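Local structure of 2,3-dihydroxybenzoate-AMP ligase (Mycobacterium smegmatis, 5KEI) at residues 437-442 and 451-456; 358-363 and 378-383. The protein belongs to the ANL clan of AMP-binding enzymes, whose members combine a large N-terminal domain with a smaller C-terminal one. All coordinates share one frame; numbering follows the deposited sequence.

Contact 1 of 2, residues 437-442 and 451-456; sequences RVRRFA and EVTGRI
R437 lays the aliphatic part of its side chain across T453 at about a right angle, its CD 3.4 Å from T453 OG1, at the bulged end of an antiparallel beta hairpin. The irregularity is a classic beta bulge: T453 and G454 both face R437, whose carbonyl O takes a bond of 2.8 Å from T453 N and a weak, longer one from G454 N. T453 OG1 adds another weak bond to the same oxygen, while R437 N returns to G454 O at 2.7 Å. A bend about CG-CD (chi3 -47°) brings one guanidinium face over G454 CA and R455 N, and NH2 makes a weak bond to R455 O. On the opposite face of the sheet V438 CG1 meets V452 CG2 at 4.0 Å, and V438 continues onto I388 of strand 385-389 and L404 of strand 402-407. Past the bulge the pairing is regular, with R439 and E451 exchanging two backbone bonds. Their extended side chains run side by side, and F441 CZ comes within 3.4 Å of E451 OE1. In their salt bridge that one oxygen takes R439 NE nearly along its C-O axis and R439 NH2 on its syn lone pair, each at 2.8 Å.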
ATOM      1  N   ARG A 437       6.340  13.459  -8.858  1.00 36.93           N
ATOM      2  CA  ARG A 437       6.988  14.175  -9.947  1.00 37.04           C
ATOM      3  C   ARG A 437       8.138  13.307 -10.424  1.00 36.35           C
ATOM      4  O   ARG A 437       8.997  12.937  -9.625  1.00 40.86           O
ATOM      5  CB  ARG A 437       7.485  15.551  -9.482  1.00 38.41           C
ATOM      6  CG  ARG A 437       7.743  16.558 -10.595  1.00 43.90           C
ATOM      7  CD  ARG A 437       8.522  17.777 -10.074  1.00 48.02           C
ATOM      8  NE  ARG A 437       7.995  18.322  -8.816  1.00 53.03           N
ATOM      9  CZ  ARG A 437       8.761  18.737  -7.804  1.00 56.99           C
ATOM     10  NH1 ARG A 437      10.090  18.650  -7.908  1.00 51.08           N
ATOM     11  NH2 ARG A 437       8.212  19.231  -6.689  1.00 51.85           N
ATOM     12  N   VAL A 438       8.145  12.954 -11.707  1.00 32.48           N
ATOM     13  CA  VAL A 438       9.168  12.056 -12.257  1.00 34.62           C
ATOM     14  C   VAL A 438       9.595  12.488 -13.660  1.00 31.59           C
ATOM     15  O   VAL A 438       8.919  13.267 -14.321  1.00 35.67           O
ATOM     16  CB  VAL A 438       8.669  10.569 -12.343  1.00 36.97           C
ATOM     17  CG1 VAL A 438       8.137  10.055 -10.997  1.00 33.38           C
ATOM     18  CG2 VAL A 438       7.586  10.423 -13.413  1.00 34.97           C
ATOM     19  N   ARG A 439      10.718  11.967 -14.120  1.00 33.90           N
ATOM     20  CA  ARG A 439      11.054  12.072 -15.532  1.00 36.27           C
ATOM     21  C   ARG A 439      11.546  10.717 -15.988  1.00 36.15           C
ATOM     22  O   ARG A 439      12.111   9.962 -15.193  1.00 39.06           O
ATOM     23  CB  ARG A 439      12.101  13.159 -15.790  1.00 35.37           C
ATOM     24  CG  ARG A 439      13.407  12.946 -15.093  1.00 36.56           C
ATOM     25  CD  ARG A 439      14.267  14.179 -15.196  1.00 46.87           C
ATOM     26  NE  ARG A 439      15.573  13.964 -14.589  1.00 52.56           N
ATOM     27  CZ  ARG A 439      16.620  14.765 -14.771  1.00 66.31           C
ATOM     28  NH1 ARG A 439      16.501  15.842 -15.540  1.00 73.37           N
ATOM     29  NH2 ARG A 439      17.785  14.492 -14.188  1.00 54.55           N
ATOM     30  N   ARG A 440      11.265  10.389 -17.246  1.00 37.05           N
ATOM     31  CA  ARG A 440      11.798   9.192 -17.882  1.00 33.78           C
ATOM     32  C   ARG A 440      12.851   9.644 -18.870  1.00 41.33           C
ATOM     33  O   ARG A 440      12.545  10.381 -19.810  1.00 43.52           O
ATOM     34  CB  ARG A 440      10.706   8.401 -18.585  1.00 38.75           C
ATOM     35  CG  ARG A 440      11.236   7.234 -19.425  1.00 47.72           C
ATOM     36  CD  ARG A 440      10.096   6.352 -19.940  1.00 46.63           C
ATOM     37  NE  ARG A 440       8.940   7.159 -20.327  1.00 59.32           N
ATOM     38  CZ  ARG A 440       7.718   6.674 -20.532  1.00 61.84           C
ATOM     39  NH1 ARG A 440       7.487   5.370 -20.395  1.00 63.80           N
ATOM     40  NH2 ARG A 440       6.724   7.494 -20.869  1.00 56.46           N
ATOM     41  N   PHE A 441      14.095   9.242 -18.642  1.00 41.63           N
ATOM     42  CA  PHE A 441      15.185   9.627 -19.535  1.00 42.80           C
ATOM     43  C   PHE A 441      14.914   9.119 -20.956  1.00 45.41           C
ATOM     44  O   PHE A 441      14.551   7.949 -21.153  1.00 45.51           O
ATOM     45  CB  PHE A 441      16.524   9.092 -19.019  1.00 42.42           C
ATOM     46  CG  PHE A 441      16.892   9.588 -17.648  1.00 39.76           C
ATOM     47  CD1 PHE A 441      17.476  10.835 -17.483  1.00 36.61           C
ATOM     48  CD2 PHE A 441      16.674   8.801 -16.528  1.00 38.16           C
ATOM     49  CE1 PHE A 441      17.822  11.299 -16.218  1.00 40.60           C
ATOM     50  CE2 PHE A 441      17.015   9.257 -15.260  1.00 39.88           C
ATOM     51  CZ  PHE A 441      17.588  10.505 -15.102  1.00 39.65           C
ATOM     52  N   ALA A 442      15.075  10.000 -21.942  1.00 49.50           N
ATOM     53  CA  ALA A 442      14.793   9.641 -23.336  1.00 53.34           C
ATOM     54  C   ALA A 442      16.065   9.280 -24.112  1.00 46.98           C
ATOM     55  O   ALA A 442      15.993   8.720 -25.196  1.00 49.37           O
ATOM     56  CB  ALA A 442      14.053  10.781 -24.039  1.00 46.53           C
ATOM     57  N   GLU A 451      13.334   8.678 -13.154  1.00 33.48           N
ATOM     58  CA  GLU A 451      13.882   9.330 -11.964  1.00 36.87           C
ATOM     59  C   GLU A 451      12.811  10.115 -11.215  1.00 39.22           C
ATOM     60  O   GLU A 451      12.098  10.920 -11.814  1.00 40.48           O
ATOM     61  CB  GLU A 451      15.027  10.267 -12.308  1.00 40.74           C
ATOM     62  CG  GLU A 451      15.522  11.011 -11.078  1.00 45.86           C
ATOM     63  CD  GLU A 451      16.653  11.972 -11.373  1.00 44.18           C
ATOM     64  OE1 GLU A 451      16.680  12.536 -12.488  1.00 46.83           O
ATOM     65  OE2 GLU A 451      17.518  12.148 -10.489  1.00 47.56           O
ATOM     66  N   VAL A 452      12.702   9.873  -9.910  1.00 36.50           N
ATOM     67  CA  VAL A 452      11.731  10.564  -9.061  1.00 35.39           C
ATOM     68  C   VAL A 452      12.354  11.850  -8.541  1.00 40.98           C
ATOM     69  O   VAL A 452      13.417  11.819  -7.910  1.00 41.22           O
ATOM     70  CB  VAL A 452      11.278   9.694  -7.856  1.00 33.47           C
ATOM     71  CG1 VAL A 452      10.385  10.492  -6.953  1.00 28.63           C
ATOM     72  CG2 VAL A 452      10.564   8.417  -8.322  1.00 32.64           C
ATOM     73  N   THR A 453      11.702  12.977  -8.808  1.00 40.46           N
ATOM     74  CA  THR A 453      12.298  14.274  -8.512  1.00 40.87           C
ATOM     75  C   THR A 453      11.566  14.952  -7.360  1.00 40.24           C
ATOM     76  O   THR A 453      12.058  15.919  -6.783  1.00 43.39           O
ATOM     77  CB  THR A 453      12.290  15.181  -9.747  1.00 44.78           C
ATOM     78  OG1 THR A 453      10.939  15.438 -10.139  1.00 45.73           O
ATOM     79  CG2 THR A 453      13.025  14.508 -10.905  1.00 37.57           C
ATOM     80  N   GLY A 454      10.397  14.422  -7.019  1.00 37.90           N
ATOM     81  CA  GLY A 454       9.665  14.879  -5.854  1.00 36.96           C
ATOM     82  C   GLY A 454       8.169  14.618  -5.883  1.00 40.28           C
ATOM     83  O   GLY A 454       7.684  13.677  -6.524  1.00 36.38           O
ATOM     84  N   ARG A 455       7.442  15.464  -5.157  1.00 44.34           N
ATOM     85  CA  ARG A 455       5.988  15.428  -5.103  1.00 37.69           C
ATOM     86  C   ARG A 455       5.416  16.616  -5.842  1.00 38.11           C
ATOM     87  O   ARG A 455       6.002  17.699  -5.843  1.00 44.70           O
ATOM     88  CB  ARG A 455       5.486  15.431  -3.650  1.00 40.16           C
ATOM     89  CG  ARG A 455       5.939  14.229  -2.806  1.00 42.82           C
ATOM     90  CD  ARG A 455       5.208  12.944  -3.202  1.00 40.11           C
ATOM     91  NE  ARG A 455       3.793  12.996  -2.849  1.00 40.33           N
ATOM     92  CZ  ARG A 455       2.877  12.151  -3.313  1.00 42.90           C
ATOM     93  NH1 ARG A 455       1.616  12.276  -2.935  1.00 43.08           N
ATOM     94  NH2 ARG A 455       3.216  11.181  -4.157  1.00 40.38           N
ATOM     95  N   ILE A 456       4.272  16.421  -6.480  1.00 35.31           N
ATOM     96  CA  ILE A 456       3.563  17.545  -7.045  1.00 36.51           C
ATOM     97  C   ILE A 456       3.132  18.454  -5.899  1.00 36.45           C
ATOM     98  O   ILE A 456       2.574  17.979  -4.914  1.00 41.06           O
ATOM     99  CB  ILE A 456       2.365  17.093  -7.865  1.00 37.89           C
ATOM    100  CG1 ILE A 456       2.847  16.312  -9.089  1.00 42.05           C
ATOM    101  CG2 ILE A 456       1.537  18.285  -8.301  1.00 39.09           C
ATOM    102  CD1 ILE A 456       3.748  17.112 -10.013  1.00 36.01           C
TER

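Contact 2 of 2, residues 358-363 and 378-383; sequences GLLNYT and RPLSPD
L380 rests its CD2 methyl against both L360 and Y362, 3.7 Å from L360 CD1 and 4.0 Å from Y362 CE2, meeting the tyrosine ring at its edge. With CG anti to the backbone N (chi1 169°), L380 runs alongside both partners, and this buried apolar cluster is the tight part of the contact. It flanks a short antiparallel pairing, in which Y362 and R378 exchange two backbone bonds and L380 N reaches L360 O at 2.9 Å. The pairing also brings P379 CA within 3.3 Å of L360 O, a CA-H...O contact. On the other face N361 OD1 comes close to P379 N, at 3.1 Å; the proline nitrogen carries no proton, and the approach is not a hydrogen bond. The amide is held instead through ND2 to F353 O. Looser is the partly exposed P379 ring, whose CB touches L359 CD1 at 4.2 Å. On the Y362 face the extended chain of R378 leads away at the partly exposed rim. R364 NH1 bonds to the carbonyls of both Y362 and R378. Strand 378-379 ends a mixed sheet beyond 360-362 and 349-354, while helix 227-240 covers the leucine-tyrosine cluster and S237 holds Y362 OH.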
ATOM      1  N   GLY A 358      -0.437  -0.053  -6.870  1.00 28.10           N
ATOM      2  CA  GLY A 358      -0.142  -0.775  -8.091  1.00 25.56           C
ATOM      3  C   GLY A 358       1.279  -0.617  -8.593  1.00 26.39           C
ATOM      4  O   GLY A 358       2.187  -1.273  -8.076  1.00 28.52           O
ATOM      5  N   LEU A 359       1.463   0.254  -9.584  1.00 28.47           N
ATOM      6  CA  LEU A 359       2.701   0.351 -10.382  1.00 28.82           C
ATOM      7  C   LEU A 359       3.997   0.104  -9.624  1.00 29.65           C
ATOM      8  O   LEU A 359       4.277   0.749  -8.612  1.00 29.34           O
ATOM      9  CB  LEU A 359       2.814   1.721 -11.056  1.00 28.00           C
ATOM     10  CG  LEU A 359       3.994   1.808 -12.046  1.00 33.67           C
ATOM     11  CD1 LEU A 359       3.741   0.987 -13.294  1.00 29.97           C
ATOM     12  CD2 LEU A 359       4.349   3.237 -12.415  1.00 34.12           C
ATOM     13  N   LEU A 360       4.782  -0.850 -10.124  1.00 30.99           N
ATOM     14  CA  LEU A 360       6.101  -1.113  -9.577  1.00 27.19           C
ATOM     15  C   LEU A 360       7.181  -0.830 -10.627  1.00 32.11           C
ATOM     16  O   LEU A 360       7.086  -1.286 -11.774  1.00 28.28           O
ATOM     17  CB  LEU A 360       6.202  -2.554  -9.076  1.00 25.67           C
ATOM     18  CG  LEU A 360       5.295  -2.958  -7.910  1.00 30.07           C
ATOM     19  CD1 LEU A 360       5.278  -4.475  -7.723  1.00 24.31           C
ATOM     20  CD2 LEU A 360       5.766  -2.289  -6.656  1.00 28.55           C
ATOM     21  N   ASN A 361       8.191  -0.059 -10.224  1.00 27.71           N
ATOM     22  CA  ASN A 361       9.371   0.185 -11.056  1.00 27.59           C
ATOM     23  C   ASN A 361      10.582  -0.421 -10.380  1.00 27.30           C
ATOM     24  O   ASN A 361      10.862  -0.119  -9.214  1.00 28.41           O
ATOM     25  CB  ASN A 361       9.593   1.685 -11.296  1.00 24.27           C
ATOM     26  CG  ASN A 361       8.431   2.330 -11.985  1.00 27.55           C
ATOM     27  OD1 ASN A 361       8.281   2.210 -13.199  1.00 28.99           O
ATOM     28  ND2 ASN A 361       7.579   3.011 -11.215  1.00 27.41           N
ATOM     29  N   TYR A 362      11.268  -1.302 -11.103  1.00 27.01           N
ATOM     30  CA  TYR A 362      12.474  -1.965 -10.611  1.00 26.48           C
ATOM     31  C   TYR A 362      13.628  -1.717 -11.552  1.00 28.62           C
ATOM     32  O   TYR A 362      13.430  -1.631 -12.767  1.00 28.41           O
ATOM     33  CB  TYR A 362      12.324  -3.483 -10.527  1.00 26.07           C
ATOM     34  CG  TYR A 362      11.282  -4.059  -9.620  1.00 29.47           C
ATOM     35  CD1 TYR A 362      11.590  -4.419  -8.314  1.00 27.77           C
ATOM     36  CD2 TYR A 362      10.015  -4.334 -10.091  1.00 24.87           C
ATOM     37  CE1 TYR A 362      10.640  -4.987  -7.496  1.00 27.42           C
ATOM     38  CE2 TYR A 362       9.067  -4.882  -9.277  1.00 26.80           C
ATOM     39  CZ  TYR A 362       9.386  -5.218  -7.988  1.00 23.17           C
ATOM     40  OH  TYR A 362       8.431  -5.792  -7.196  1.00 25.31           O
ATOM     41  N   THR A 363      14.832  -1.662 -11.005  1.00 25.84           N
ATOM     42  CA  THR A 363      16.011  -1.900 -11.816  1.00 26.79           C
ATOM     43  C   THR A 363      16.099  -3.416 -12.017  1.00 29.71           C
ATOM     44  O   THR A 363      15.650  -4.195 -11.171  1.00 28.39           O
ATOM     45  CB  THR A 363      17.289  -1.339 -11.163  1.00 28.18           C
ATOM     46  OG1 THR A 363      17.331  -1.691  -9.768  1.00 23.83           O
ATOM     47  CG2 THR A 363      17.324   0.162 -11.299  1.00 25.04           C
ATOM     48  N   ARG A 378      12.255   0.760 -13.889  1.00 25.54           N
ATOM     49  CA  ARG A 378      11.265   0.925 -14.952  1.00 27.97           C
ATOM     50  C   ARG A 378      10.180  -0.129 -14.701  1.00 25.59           C
ATOM     51  O   ARG A 378      10.413  -1.046 -13.898  1.00 24.24           O
ATOM     52  CB  ARG A 378      11.916   0.815 -16.365  1.00 29.11           C
ATOM     53  CG  ARG A 378      12.554  -0.528 -16.702  1.00 29.09           C
ATOM     54  CD  ARG A 378      13.246  -0.548 -18.080  1.00 32.84           C
ATOM     55  NE  ARG A 378      14.033  -1.772 -18.207  1.00 32.12           N
ATOM     56  CZ  ARG A 378      13.555  -2.922 -18.671  1.00 28.41           C
ATOM     57  NH1 ARG A 378      12.306  -2.992 -19.088  1.00 32.89           N
ATOM     58  NH2 ARG A 378      14.320  -4.003 -18.720  1.00 31.20           N
ATOM     59  N   PRO A 379       8.990   0.014 -15.343  1.00 24.83           N
ATOM     60  CA  PRO A 379       7.820  -0.807 -14.980  1.00 29.62           C
ATOM     61  C   PRO A 379       8.002  -2.327 -15.064  1.00 26.91           C
ATOM     62  O   PRO A 379       8.711  -2.865 -15.913  1.00 29.86           O
ATOM     63  CB  PRO A 379       6.746  -0.345 -15.977  1.00 29.67           C
ATOM     64  CG  PRO A 379       7.122   1.058 -16.278  1.00 24.79           C
ATOM     65  CD  PRO A 379       8.616   1.072 -16.305  1.00 25.61           C
ATOM     66  N   LEU A 380       7.328  -2.995 -14.138  1.00 29.14           N
ATOM     67  CA  LEU A 380       7.416  -4.438 -13.950  1.00 30.67           C
ATOM     68  C   LEU A 380       6.819  -5.207 -15.113  1.00 34.50           C
ATOM     69  O   LEU A 380       7.358  -6.228 -15.545  1.00 35.51           O
ATOM     70  CB  LEU A 380       6.700  -4.824 -12.659  1.00 27.22           C
ATOM     71  CG  LEU A 380       6.403  -6.283 -12.304  1.00 30.03           C
ATOM     72  CD1 LEU A 380       7.668  -7.144 -12.315  1.00 26.22           C
ATOM     73  CD2 LEU A 380       5.728  -6.307 -10.926  1.00 25.89           C
ATOM     74  N   SER A 381       5.692  -4.707 -15.596  1.00 32.41           N
ATOM     75  CA  SER A 381       4.928  -5.377 -16.626  1.00 29.37           C
ATOM     76  C   SER A 381       5.030  -4.629 -17.947  1.00 33.42           C
ATOM     77  O   SER A 381       5.029  -3.388 -17.975  1.00 29.92           O
ATOM     78  CB  SER A 381       3.465  -5.496 -16.193  1.00 27.69           C
ATOM     79  OG  SER A 381       2.683  -6.187 -17.146  1.00 30.85           O
ATOM     80  N   PRO A 382       5.111  -5.391 -19.048  1.00 30.20           N
ATOM     81  CA  PRO A 382       5.028  -4.866 -20.411  1.00 29.81           C
ATOM     82  C   PRO A 382       3.753  -4.061 -20.643  1.00 33.61           C
ATOM     83  O   PRO A 382       3.748  -3.145 -21.457  1.00 35.58           O
ATOM     84  CB  PRO A 382       5.024  -6.132 -21.275  1.00 31.16           C
ATOM     85  CG  PRO A 382       5.720  -7.158 -20.429  1.00 29.47           C
ATOM     86  CD  PRO A 382       5.286  -6.855 -19.029  1.00 30.54           C
ATOM     87  N   ASP A 383       2.678  -4.398 -19.938  1.00 31.56           N
ATOM     88  CA  ASP A 383       1.419  -3.710 -20.153  1.00 30.34           C
ATOM     89  C   ASP A 383       1.096  -2.713 -19.034  1.00 33.74           C
ATOM     90  O   ASP A 383      -0.064  -2.314 -18.858  1.00 35.26           O
ATOM     91  CB  ASP A 383       0.292  -4.732 -20.322  1.00 33.91           C
ATOM     92  CG  ASP A 383       0.370  -5.461 -21.664  1.00 37.96           C
ATOM     93  OD1 ASP A 383      -0.004  -4.850 -22.679  1.00 39.96           O
ATOM     94  OD2 ASP A 383       0.822  -6.632 -21.713  1.00 38.11           O
TER

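Followed from the N terminus, the chain first reaches contact 2, where 358-363 and 378-383 close a connection of 14 residues that includes helix 369-374. It then forms strands 385-389 and 402-407 before turning through the shorter, eight-residue connection closed by contact 1. The two are in series, neither nested nor crossed. Contact 2 finishes the edge of a large mixed sheet; contact 1 finishes that of a four-stranded antiparallel sheet. Their centres lie about 15 Å apart and their nearest atoms about 6 Å, without touching, yet L404 packs against L359 of one and V438 of the other, and Q376, from the connection closed by contact 2, accepts a hydrogen bond from V452 N.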